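Local coordinates for inositol 2-dehydrogenase (Sinorhizobium meliloti, PDB 4HKT), which catalyses the NAD(+)-dependent oxidation of myo-inositol to scyllo-inosose (2-keto-myo-inositol), the first step of myo-inositol degradation, at residues B[77-81]-B[102-106]; B[177-181]-B[310-315]; B[30-34]-B[58-64]; B[192-198]-B[209-215]. All blocks are in the same frame, centred on the assembly; numbering follows the deposited sequence.

Interaction 1. Residues B[77-81]-B[102-106]; sequences ADLIE and RVRAC. With EDO (1,2-ethanediol), chain U.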
loop_
_atom_site.group_PDB
_atom_site.type_symbol
_atom_site.label_atom_id
_atom_site.label_comp_id
_atom_site.label_asym_id
_atom_site.label_seq_id
_atom_site.Cartn_x
_atom_site.Cartn_y
_atom_site.Cartn_z
ATOM N N ALA B 77 -11.915 -1.114 -42.006
ATOM C CA ALA B 77 -10.965 -0.676 -43.026
ATOM C C ALA B 77 -11.668 0.098 -44.160
ATOM O O ALA B 77 -11.159 1.115 -44.676
ATOM C CB ALA B 77 -10.150 -1.833 -43.563
ATOM N N ASP B 78 -12.843 -0.385 -44.524
ATOM C CA ASP B 78 -13.622 0.235 -45.589
ATOM C C ASP B 78 -14.081 1.627 -45.150
ATOM O O ASP B 78 -14.050 2.570 -45.920
ATOM C CB ASP B 78 -14.849 -0.634 -45.904
ATOM C CG ASP B 78 -14.510 -1.864 -46.720
ATOM O OD1 ASP B 78 -13.384 -1.971 -47.229
ATOM O OD2 ASP B 78 -15.382 -2.751 -46.852
ATOM N N LEU B 79 -14.506 1.744 -43.910
ATOM C CA LEU B 79 -14.964 3.032 -43.412
ATOM C C LEU B 79 -13.830 4.036 -43.312
ATOM O O LEU B 79 -14.006 5.211 -43.681
ATOM C CB LEU B 79 -15.686 2.882 -42.093
ATOM C CG LEU B 79 -17.100 2.341 -42.230
ATOM C CD1 LEU B 79 -17.642 2.035 -40.854
ATOM C CD2 LEU B 79 -18.028 3.312 -42.972
ATOM N N ILE B 80 -12.644 3.584 -42.892
ATOM C CA ILE B 80 -11.467 4.454 -42.883
ATOM C C ILE B 80 -11.187 4.952 -44.302
ATOM O O ILE B 80 -10.997 6.147 -44.521
ATOM C CB ILE B 80 -10.205 3.750 -42.307
ATOM C CG1 ILE B 80 -10.393 3.436 -40.829
ATOM C CG2 ILE B 80 -8.989 4.629 -42.516
ATOM C CD1 ILE B 80 -9.435 2.372 -40.289
ATOM N N GLU B 81 -11.162 4.061 -45.282
ATOM C CA GLU B 81 -10.878 4.486 -46.663
ATOM C C GLU B 81 -11.924 5.494 -47.195
ATOM O O GLU B 81 -11.569 6.493 -47.835
ATOM C CB GLU B 81 -10.804 3.269 -47.597
ATOM C CG GLU B 81 -9.583 2.413 -47.378
ATOM C CD GLU B 81 -9.562 1.135 -48.203
ATOM O OE1 GLU B 81 -10.645 0.683 -48.648
ATOM O OE2 GLU B 81 -8.460 0.551 -48.359
ATOM N N ARG B 102 -4.846 -6.357 -45.729
ATOM C CA ARG B 102 -5.946 -5.336 -45.763
ATOM C C ARG B 102 -5.581 -4.034 -45.052
ATOM O O ARG B 102 -5.935 -2.926 -45.523
ATOM C CB ARG B 102 -7.208 -5.905 -45.102
ATOM C CG ARG B 102 -8.471 -5.067 -45.186
ATOM C CD ARG B 102 -8.928 -4.876 -46.637
ATOM N NE ARG B 102 -9.943 -3.836 -46.779
ATOM C CZ ARG B 102 -9.700 -2.547 -47.028
ATOM N NH1 ARG B 102 -8.448 -2.068 -47.128
ATOM N NH2 ARG B 102 -10.721 -1.724 -47.214
ATOM N N VAL B 103 -4.918 -4.147 -43.898
ATOM C CA VAL B 103 -4.515 -2.960 -43.119
ATOM C C VAL B 103 -3.559 -2.126 -43.954
ATOM O O VAL B 103 -3.688 -0.909 -44.042
ATOM C CB VAL B 103 -3.846 -3.316 -41.782
ATOM C CG1 VAL B 103 -3.295 -2.056 -41.133
ATOM C CG2 VAL B 103 -4.798 -4.084 -40.874
ATOM N N ARG B 104 -2.580 -2.777 -44.551
ATOM C CA ARG B 104 -1.621 -2.135 -45.454
ATOM C C ARG B 104 -2.252 -1.394 -46.616
ATOM O O ARG B 104 -1.852 -0.272 -46.931
ATOM C CB ARG B 104 -0.587 -3.164 -45.971
ATOM C CG ARG B 104 0.541 -3.459 -44.971
ATOM C CD ARG B 104 1.661 -4.281 -45.611
ATOM N NE ARG B 104 1.184 -5.645 -45.828
ATOM C CZ ARG B 104 1.302 -6.652 -44.955
ATOM N NH1 ARG B 104 1.946 -6.501 -43.781
ATOM N NH2 ARG B 104 0.807 -7.842 -45.285
ATOM N N ALA B 105 -3.256 -2.003 -47.229
ATOM C CA ALA B 105 -3.992 -1.373 -48.310
ATOM C C ALA B 105 -4.713 -0.125 -47.814
ATOM O O ALA B 105 -4.728 0.890 -48.480
ATOM C CB ALA B 105 -5.008 -2.357 -48.904
ATOM N N CYS B 106 -5.318 -0.224 -46.644
ATOM C CA CYS B 106 -6.010 0.881 -46.019
ATOM C C CYS B 106 -5.075 2.090 -45.719
ATOM O O CYS B 106 -5.355 3.215 -46.102
ATOM C CB CYS B 106 -6.677 0.344 -44.761
ATOM S SG CYS B 106 -7.524 1.536 -43.752
HETATM C C1 EDO U . -15.068 1.357 -49.490
HETATM O O1 EDO U . -15.643 2.333 -50.372
HETATM C C2 EDO U . -13.608 1.661 -49.208
HETATM O O2 EDO U . -12.746 1.502 -50.349
HETATM O O HOH W 1 -12.353 -4.744 -45.837
#

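Interaction 2. Residues B[177-181]-B[310-315]; sequences FDMAR and AALALA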
loop_
_atom_site.group_PDB
_atom_site.type_symbol
_atom_site.label_atom_id
_atom_site.label_comp_id
_atom_site.label_asym_id
_atom_site.label_seq_id
_atom_site.Cartn_x
_atom_site.Cartn_y
_atom_site.Cartn_z
ATOM N N PHE B 177 0.415 -5.667 -26.714
ATOM C CA PHE B 177 1.460 -5.480 -27.714
ATOM C C PHE B 177 1.753 -3.998 -27.978
ATOM O O PHE B 177 2.910 -3.596 -28.039
ATOM C CB PHE B 177 1.141 -6.174 -29.019
ATOM C CG PHE B 177 0.975 -7.671 -28.904
ATOM C CD1 PHE B 177 1.923 -8.450 -28.287
ATOM C CD2 PHE B 177 -0.110 -8.295 -29.464
ATOM C CE1 PHE B 177 1.772 -9.845 -28.193
ATOM C CE2 PHE B 177 -0.272 -9.658 -29.394
ATOM C CZ PHE B 177 0.672 -10.455 -28.769
ATOM N N ASP B 178 0.706 -3.203 -28.193
ATOM C CA ASP B 178 0.890 -1.756 -28.286
ATOM C C ASP B 178 1.574 -1.134 -27.047
ATOM O O ASP B 178 2.516 -0.350 -27.185
ATOM C CB ASP B 178 -0.408 -1.022 -28.572
ATOM C CG ASP B 178 -0.168 0.448 -28.732
ATOM O OD1 ASP B 178 0.456 0.835 -29.728
ATOM O OD2 ASP B 178 -0.547 1.231 -27.831
HETATM N N MSE B 179 1.103 -1.478 -25.867
HETATM C CA MSE B 179 1.728 -1.030 -24.613
HETATM C C MSE B 179 3.194 -1.402 -24.537
HETATM O O MSE B 179 4.040 -0.594 -24.164
HETATM C CB MSE B 179 0.915 -1.569 -23.445
HETATM C CG MSE B 179 1.409 -1.160 -22.059
HETATM SE SE MSE B 179 1.402 0.801 -21.820
HETATM C CE MSE B 179 -0.537 1.046 -21.957
ATOM N N ALA B 180 3.538 -2.617 -24.940
ATOM C CA ALA B 180 4.919 -3.020 -24.967
ATOM C C ALA B 180 5.766 -2.165 -25.866
ATOM O O ALA B 180 6.853 -1.729 -25.474
ATOM C CB ALA B 180 5.048 -4.512 -25.337
ATOM N N ARG B 181 5.271 -1.855 -27.062
ATOM C CA ARG B 181 6.000 -0.958 -27.959
ATOM C C ARG B 181 6.130 0.457 -27.349
ATOM O O ARG B 181 7.195 1.103 -27.459
ATOM C CB ARG B 181 5.301 -0.880 -29.334
ATOM C CG ARG B 181 5.467 -2.143 -30.182
ATOM C CD ARG B 181 4.759 -2.023 -31.523
ATOM N NE ARG B 181 5.420 -1.054 -32.347
ATOM C CZ ARG B 181 5.003 0.184 -32.620
ATOM N NH1 ARG B 181 3.849 0.688 -32.185
ATOM N NH2 ARG B 181 5.784 0.940 -33.362
ATOM N N ALA B 310 1.482 -2.441 -36.446
ATOM C CA ALA B 310 2.540 -3.059 -35.651
ATOM C C ALA B 310 2.015 -4.013 -34.567
ATOM O O ALA B 310 2.565 -5.114 -34.372
ATOM C CB ALA B 310 3.408 -1.962 -35.022
ATOM N N ALA B 311 0.951 -3.621 -33.876
ATOM C CA ALA B 311 0.363 -4.457 -32.843
ATOM C C ALA B 311 -0.263 -5.729 -33.418
ATOM O O ALA B 311 -0.145 -6.790 -32.850
ATOM C CB ALA B 311 -0.629 -3.649 -32.031
ATOM N N LEU B 312 -0.888 -5.620 -34.577
ATOM C CA LEU B 312 -1.473 -6.767 -35.254
ATOM C C LEU B 312 -0.400 -7.726 -35.736
ATOM O O LEU B 312 -0.572 -8.911 -35.576
ATOM C CB LEU B 312 -2.326 -6.304 -36.429
ATOM C CG LEU B 312 -2.999 -7.407 -37.221
ATOM C CD1 LEU B 312 -4.025 -8.114 -36.367
ATOM C CD2 LEU B 312 -3.639 -6.836 -38.480
ATOM N N ALA B 313 0.719 -7.205 -36.232
ATOM C CA ALA B 313 1.815 -8.056 -36.692
ATOM C C ALA B 313 2.386 -8.836 -35.502
ATOM O O ALA B 313 2.713 -10.003 -35.633
ATOM C CB ALA B 313 2.888 -7.249 -37.414
ATOM N N LEU B 314 2.438 -8.202 -34.325
ATOM C CA LEU B 314 2.850 -8.929 -33.125
ATOM C C LEU B 314 1.832 -9.999 -32.777
ATOM O O LEU B 314 2.226 -11.111 -32.428
ATOM C CB LEU B 314 3.077 -8.008 -31.935
ATOM C CG LEU B 314 4.209 -6.993 -32.178
ATOM C CD1 LEU B 314 4.183 -5.857 -31.191
ATOM C CD2 LEU B 314 5.574 -7.616 -32.154
ATOM N N ALA B 315 0.528 -9.673 -32.854
ATOM C CA ALA B 315 -0.481 -10.690 -32.584
ATOM C C ALA B 315 -0.354 -11.867 -33.562
ATOM O O ALA B 315 -0.429 -13.034 -33.139
ATOM C CB ALA B 315 -1.907 -10.101 -32.589
#

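Interaction 3. Residues B[30-34]-B[58-64]; sequences LVAVA and IEAAADI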
loop_
_atom_site.group_PDB
_atom_site.type_symbol
_atom_site.label_atom_id
_atom_site.label_comp_id
_atom_site.label_asym_id
_atom_site.label_seq_id
_atom_site.Cartn_x
_atom_site.Cartn_y
_atom_site.Cartn_z
ATOM N N LEU B 30 -20.732 16.938 -30.741
ATOM C CA LEU B 30 -21.319 15.770 -31.356
ATOM C C LEU B 30 -22.556 16.199 -32.153
ATOM O O LEU B 30 -23.546 16.665 -31.587
ATOM C CB LEU B 30 -21.692 14.738 -30.298
ATOM C CG LEU B 30 -22.256 13.435 -30.851
ATOM C CD1 LEU B 30 -21.236 12.740 -31.744
ATOM C CD2 LEU B 30 -22.645 12.524 -29.709
ATOM N N VAL B 31 -22.473 16.027 -33.467
ATOM C CA VAL B 31 -23.478 16.495 -34.427
ATOM C C VAL B 31 -24.391 15.355 -34.861
ATOM O O VAL B 31 -25.608 15.532 -34.925
ATOM C CB VAL B 31 -22.781 17.090 -35.678
ATOM C CG1 VAL B 31 -23.781 17.439 -36.771
ATOM C CG2 VAL B 31 -21.956 18.305 -35.288
ATOM N N ALA B 32 -23.813 14.189 -35.161
ATOM C CA ALA B 32 -24.577 13.083 -35.725
ATOM C C ALA B 32 -24.134 11.726 -35.210
ATOM O O ALA B 32 -22.947 11.502 -34.990
ATOM C CB ALA B 32 -24.497 13.114 -37.239
ATOM N N VAL B 33 -25.103 10.849 -34.976
ATOM C CA VAL B 33 -24.843 9.451 -34.669
ATOM C C VAL B 33 -25.460 8.567 -35.740
ATOM O O VAL B 33 -26.524 8.886 -36.266
ATOM C CB VAL B 33 -25.473 9.030 -33.336
ATOM C CG1 VAL B 33 -25.145 7.565 -33.021
ATOM C CG2 VAL B 33 -24.983 9.935 -32.231
ATOM N N ALA B 34 -24.797 7.445 -36.027
ATOM C CA ALA B 34 -25.322 6.410 -36.891
ATOM C C ALA B 34 -25.089 5.019 -36.263
ATOM O O ALA B 34 -24.159 4.824 -35.464
ATOM C CB ALA B 34 -24.681 6.502 -38.266
ATOM N N ILE B 58 -23.443 11.099 -43.194
ATOM C CA ILE B 58 -22.258 11.589 -42.484
ATOM C C ILE B 58 -21.072 11.700 -43.439
ATOM O O ILE B 58 -20.382 12.712 -43.441
ATOM C CB ILE B 58 -21.967 10.744 -41.222
ATOM C CG1 ILE B 58 -23.076 10.965 -40.191
ATOM C CG2 ILE B 58 -20.618 11.112 -40.612
ATOM C CD1 ILE B 58 -23.217 9.856 -39.156
ATOM N N GLU B 59 -20.861 10.693 -44.289
ATOM C CA GLU B 59 -19.835 10.781 -45.351
ATOM C C GLU B 59 -19.958 12.043 -46.232
ATOM O O GLU B 59 -18.959 12.744 -46.486
ATOM C CB GLU B 59 -19.900 9.531 -46.220
ATOM C CG GLU B 59 -18.776 9.326 -47.240
ATOM C CD GLU B 59 -18.980 8.054 -48.048
ATOM O OE1 GLU B 59 -20.144 7.594 -48.141
ATOM O OE2 GLU B 59 -18.009 7.503 -48.602
ATOM N N ALA B 60 -21.169 12.328 -46.714
ATOM C CA ALA B 60 -21.376 13.467 -47.639
ATOM C C ALA B 60 -21.462 14.817 -46.930
ATOM O O ALA B 60 -21.265 15.846 -47.566
ATOM C CB ALA B 60 -22.632 13.250 -48.483
ATOM N N ALA B 61 -21.711 14.814 -45.618
ATOM C CA ALA B 61 -21.969 16.058 -44.864
ATOM C C ALA B 61 -20.841 17.067 -44.823
ATOM O O ALA B 61 -19.729 16.772 -44.395
ATOM C CB ALA B 61 -22.411 15.740 -43.446
ATOM N N ALA B 62 -21.160 18.291 -45.223
ATOM C CA ALA B 62 -20.264 19.434 -45.076
ATOM C C ALA B 62 -20.082 19.849 -43.612
ATOM O O ALA B 62 -19.057 20.415 -43.244
ATOM C CB ALA B 62 -20.800 20.616 -45.885
ATOM N N ASP B 63 -21.073 19.563 -42.778
ATOM C CA ASP B 63 -21.007 19.930 -41.368
ATOM C C ASP B 63 -20.416 18.825 -40.451
ATOM O O ASP B 63 -20.758 18.744 -39.264
ATOM C CB ASP B 63 -22.391 20.338 -40.886
ATOM C CG ASP B 63 -23.322 19.180 -40.758
ATOM O OD1 ASP B 63 -23.161 18.176 -41.503
ATOM O OD2 ASP B 63 -24.234 19.275 -39.905
ATOM N N ILE B 64 -19.547 17.976 -41.008
ATOM C CA ILE B 64 -18.794 17.003 -40.227
ATOM C C ILE B 64 -17.302 17.179 -40.558
ATOM O O ILE B 64 -16.919 17.159 -41.724
ATOM C CB ILE B 64 -19.252 15.568 -40.529
ATOM C CG1 ILE B 64 -20.721 15.360 -40.164
ATOM C CG2 ILE B 64 -18.387 14.564 -39.786
ATOM C CD1 ILE B 64 -21.056 15.442 -38.687
#

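Interaction 4. Residues B[192-198]-B[209-215]; sequences TATAAVL and YDSVSVI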
loop_
_atom_site.group_PDB
_atom_site.type_symbol
_atom_site.label_atom_id
_atom_site.label_comp_id
_atom_site.label_asym_id
_atom_site.label_seq_id
_atom_site.Cartn_x
_atom_site.Cartn_y
_atom_site.Cartn_z
ATOM N N THR B 192 7.514 -14.946 -28.710
ATOM C CA THR B 192 7.275 -16.324 -28.354
ATOM C C THR B 192 6.122 -16.364 -27.358
ATOM O O THR B 192 5.985 -15.478 -26.481
ATOM C CB THR B 192 8.579 -17.029 -27.887
ATOM O OG1 THR B 192 8.390 -18.462 -27.925
ATOM C CG2 THR B 192 8.967 -16.574 -26.532
ATOM N N ALA B 193 5.251 -17.347 -27.531
ATOM C CA ALA B 193 3.979 -17.346 -26.815
ATOM C C ALA B 193 3.493 -18.731 -26.472
ATOM O O ALA B 193 3.848 -19.714 -27.124
ATOM C CB ALA B 193 2.915 -16.685 -27.657
ATOM N N THR B 194 2.710 -18.792 -25.409
ATOM C CA THR B 194 2.029 -20.024 -25.041
ATOM C C THR B 194 0.571 -19.688 -24.822
ATOM O O THR B 194 0.224 -18.545 -24.537
ATOM C CB THR B 194 2.594 -20.625 -23.758
ATOM O OG1 THR B 194 2.529 -19.651 -22.723
ATOM C CG2 THR B 194 4.057 -21.085 -23.960
ATOM N N ALA B 195 -0.275 -20.706 -24.882
ATOM C CA ALA B 195 -1.723 -20.501 -24.740
ATOM C C ALA B 195 -2.422 -21.766 -24.254
ATOM O O ALA B 195 -1.917 -22.877 -24.411
ATOM C CB ALA B 195 -2.326 -20.084 -26.072
ATOM N N ALA B 196 -3.581 -21.570 -23.657
ATOM C CA ALA B 196 -4.422 -22.665 -23.240
ATOM C C ALA B 196 -5.887 -22.159 -23.067
ATOM O O ALA B 196 -6.179 -20.948 -23.080
ATOM C CB ALA B 196 -3.932 -23.232 -21.920
ATOM N N VAL B 197 -6.739 -23.145 -22.841
ATOM C CA VAL B 197 -8.130 -22.982 -22.464
ATOM C C VAL B 197 -8.254 -23.510 -21.060
ATOM O O VAL B 197 -8.309 -24.715 -20.848
ATOM C CB VAL B 197 -9.013 -23.794 -23.420
ATOM C CG1 VAL B 197 -10.498 -23.664 -23.067
ATOM C CG2 VAL B 197 -8.760 -23.308 -24.832
ATOM N N LEU B 198 -8.263 -22.600 -20.099
ATOM C CA LEU B 198 -8.336 -22.933 -18.701
ATOM C C LEU B 198 -9.677 -22.497 -18.091
ATOM O O LEU B 198 -10.002 -22.904 -16.977
ATOM C CB LEU B 198 -7.230 -22.203 -17.928
ATOM C CG LEU B 198 -5.821 -22.536 -18.421
ATOM C CD1 LEU B 198 -4.751 -21.808 -17.669
ATOM C CD2 LEU B 198 -5.571 -24.014 -18.276
ATOM N N TYR B 209 -8.291 -19.332 -27.379
ATOM C CA TYR B 209 -7.667 -19.620 -26.143
ATOM C C TYR B 209 -8.155 -18.562 -25.188
ATOM O O TYR B 209 -8.553 -17.458 -25.619
ATOM C CB TYR B 209 -6.127 -19.524 -26.306
ATOM C CG TYR B 209 -5.489 -20.569 -27.217
ATOM C CD1 TYR B 209 -5.307 -21.881 -26.783
ATOM C CD2 TYR B 209 -5.014 -20.224 -28.488
ATOM C CE1 TYR B 209 -4.720 -22.845 -27.600
ATOM C CE2 TYR B 209 -4.416 -21.177 -29.305
ATOM C CZ TYR B 209 -4.278 -22.481 -28.852
ATOM O OH TYR B 209 -3.652 -23.398 -29.670
ATOM N N ASP B 210 -8.021 -18.825 -23.891
ATOM C CA ASP B 210 -8.439 -17.853 -22.873
ATOM C C ASP B 210 -7.390 -17.416 -21.856
ATOM O O ASP B 210 -7.659 -16.535 -21.029
ATOM C CB ASP B 210 -9.709 -18.343 -22.164
ATOM C CG ASP B 210 -9.485 -19.623 -21.355
ATOM O OD1 ASP B 210 -8.375 -19.817 -20.749
ATOM O OD2 ASP B 210 -10.452 -20.447 -21.324
ATOM N N SER B 211 -6.209 -18.020 -21.911
ATOM C CA SER B 211 -5.124 -17.770 -20.978
ATOM C C SER B 211 -3.803 -17.878 -21.754
ATOM O O SER B 211 -3.478 -18.947 -22.306
ATOM C CB SER B 211 -5.134 -18.815 -19.868
ATOM O OG SER B 211 -6.390 -18.839 -19.209
ATOM N N VAL B 212 -3.054 -16.757 -21.839
ATOM C CA VAL B 212 -1.897 -16.693 -22.728
ATOM C C VAL B 212 -0.762 -15.931 -22.053
ATOM O O VAL B 212 -0.989 -15.032 -21.227
ATOM C CB VAL B 212 -2.209 -16.057 -24.109
ATOM C CG1 VAL B 212 -3.293 -16.815 -24.838
ATOM C CG2 VAL B 212 -2.644 -14.612 -23.997
ATOM N N SER B 213 0.446 -16.272 -22.461
ATOM C CA SER B 213 1.670 -15.687 -21.960
ATOM C C SER B 213 2.547 -15.421 -23.192
ATOM O O SER B 213 2.631 -16.258 -24.102
ATOM C CB SER B 213 2.389 -16.652 -21.056
ATOM O OG SER B 213 1.616 -17.098 -19.978
ATOM N N VAL B 214 3.168 -14.242 -23.239
ATOM C CA VAL B 214 3.993 -13.852 -24.396
ATOM C C VAL B 214 5.301 -13.213 -23.927
ATOM O O VAL B 214 5.305 -12.540 -22.945
ATOM C CB VAL B 214 3.272 -12.860 -25.298
ATOM C CG1 VAL B 214 4.075 -12.639 -26.570
ATOM C CG2 VAL B 214 1.891 -13.350 -25.685
ATOM N N ILE B 215 6.399 -13.497 -24.604
ATOM C CA ILE B 215 7.643 -12.772 -24.444
ATOM C C ILE B 215 8.022 -12.140 -25.785
ATOM O O ILE B 215 8.119 -12.840 -26.807
ATOM C CB ILE B 215 8.829 -13.659 -24.021
ATOM C CG1 ILE B 215 8.535 -14.466 -22.780
ATOM C CG2 ILE B 215 10.064 -12.776 -23.798
ATOM C CD1 ILE B 215 9.512 -15.641 -22.606
#

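Interaction 1. Residues B[77-81]-B[102-106]
The guanidinium of R102 has the methyl of A77 over the centre of one face and the carboxylates of D78 and E81 along its edge. A77 CB lies 3.6 Å from R102 CZ, so the cation rests on the helix it binds. R102 NH2 serves both acids: it donates to D78 OD1 at 2.7 Å, almost exactly in the guanidinium plane, and makes a weaker, more bent bond to E81 OE1. R102 NH1 takes the other oxygen of E81, OE2, at 2.9 Å, but from above the carboxylate plane; the two flat groups are turned 44° from each other. A water accepts from R102 NE and donates a longer bond to D78 OD1. Three bonds to acids and one to water thus fix the rotation of the group. A bend at chi2 (63°) carries the arginine chain across to the facing helix. A leucine in place of R102 would probably leave D78 and E81 as close negative charges without their shared cation. An ethanediol, probably from the crystallisation liquor, also donates to E81 OE1, at 2.8 Å. Deeper in, the contact turns apolar: C106 SG meets I80 CG2 at 3.6 Å. The sulfur reaches it because it stands anti to the backbone N. The segments run nearly parallel, 8° apart with axes 9.9 Å from each other, as expected for successive helices on one side of a Rossmann fold, here bridged at their outer rim by a salt-bridge network.

Interaction 2. Residues B[177-181]-B[310-315]
F177 wedges its ring into a hollow on helix 310-315 made by A311, L314 and A315. The methylene of L314 sits over one face of the ring in a CH-pi contact, with L314 CB 4.0 Å from the ring centroid and displaced toward its rim. Farther out, F177 CE2 comes within 3.4 Å of A315 CA, so the small side chains of A311 and A315 let the ring press close to the helix backbone. L314 is the answering bump: its CD1 enters between F177 CB and R181 CD, 3.8 Å from the former. An alanine in place of F177 would probably open a gap beneath L314 and beside A315. The methyl of A310 covers one face of the R181 guanidinium, 3.5 Å from R181 NE; a bend at chi3 (69°) turns the arginine's end over it. The charge is met by E187 and D307. At the point of closest backbone approach, A311 CB packs 4.3 Å from D178 CB, while the carboxylate of D178 turns to R124. The segments cross at 117°, axes 9.2 Å apart. Both helices pack on the mixed sheet, F177 touching V214 of strand 211-218 and L314 touching V191 of strand 188-196.

Interaction 3. Residues B[30-34]-B[58-64]
The carboxylate of D63 provides the polar edge of this contact: D63 OD2 is in a salt bridge with R53 and also lies 3.7 Å from V31 CG1. Its CG stands between the backbone N and the carbonyl carbon (chi1 72°), which brings the acid round to the valine, whose chain it crosses at a slant. The backbone carbonyl of D63 is taken by R5, so both polar ends of the residue are held by arginines near strand 30-34.

The remainder is apolar and meets the same side of the strand. I64 slides past V31 in the opposite direction, and I64 CD1 touches V31 CB at 3.8 Å. I58 spans the next two inward-facing positions: its CG1 lies 3.9 Å from A32 CB, and its CD1 goes on to A34 CB at 3.8 Å. An extended chi2 (158°) stretches the isoleucine along the strand and allows one side chain to cover both methyls. The alternation of the strand turns V33 to the other side, where it packs on A41 and I44 of helix 38-48.

Helix 55-60 ends close by, and a type I turn from A61 to I64 leads the chain toward strand 66-69. Strand 28-34, bonded to strand 4-9 on one edge and to E51 and R53 on the other, is thus covered on one side of the Rossmann sheet by helix 38-48 and on the other by I58, which also packs on F83 of helix 76-85.

Interaction 4. Residues B[192-198]-B[209-215]
A classic beta bulge closes this antiparallel strand pair: D210 and S211 both stand opposite A196, and A196 O accepts from D210 N at 2.9 Å and from S211 N at 3.2 Å. Beyond the bulge, the side chain of D210 takes over from the backbone. L198 N donates to D210 OD1 in a nearly straight 2.9 Å bond (172°) on the syn side, and S211 OG reaches the same oxygen from the anti side at 2.7 Å. With D210 OD2 receiving I199 N and D200 N, the carboxylate is fixed and holds the turning chain.

A195 lies under Y209: its methyl sits over one face of the phenol ring, 3.5 Å from the centroid, in a CH-pi contact. The ring gets there with CG anti to its own carbonyl carbon (chi1 -66°). On the same face, A195 CB also meets V212 CG1 at 3.6 Å. Regular pairing follows, T194 with S213 and T192 with I215, each joined by two backbone bonds; T192 CG2 packs 3.8 Å from I215 CB.

The face bearing A193, A195, V212 and V214 is covered by helices 168-184 and 305-324. The face of T192, T194, S213 and I215 meets the second subunit, whose Q223 is hydrogen-bonded to T194 OG1 and S213 OG. On its other edge, strand 211-218 pairs with strand 223-229 of the mixed sheet.

In the fold
Interactions 1 and 3 belong to the Rossmann domain, one joining two helices near the surface through shared charges, the other burying aliphatic chains against an inner strand. Interactions 2 and 4 share a boundary: F177 touches V214, so the helix pair and the strand pair form successive layers, with interaction 4 nested in sequence within the loop that interaction 2 closes. Helix 305-324 forms one side of interaction 2, L312 on it packs on V103 of interaction 1, and farther along V322 lies on the strands of interaction 4. Interaction 2 is buried side-chain packing, whereas interaction 4 relies on backbone bonds and reaches the subunit interface; the centres of interactions 3 and 4 are about 42 Å apart.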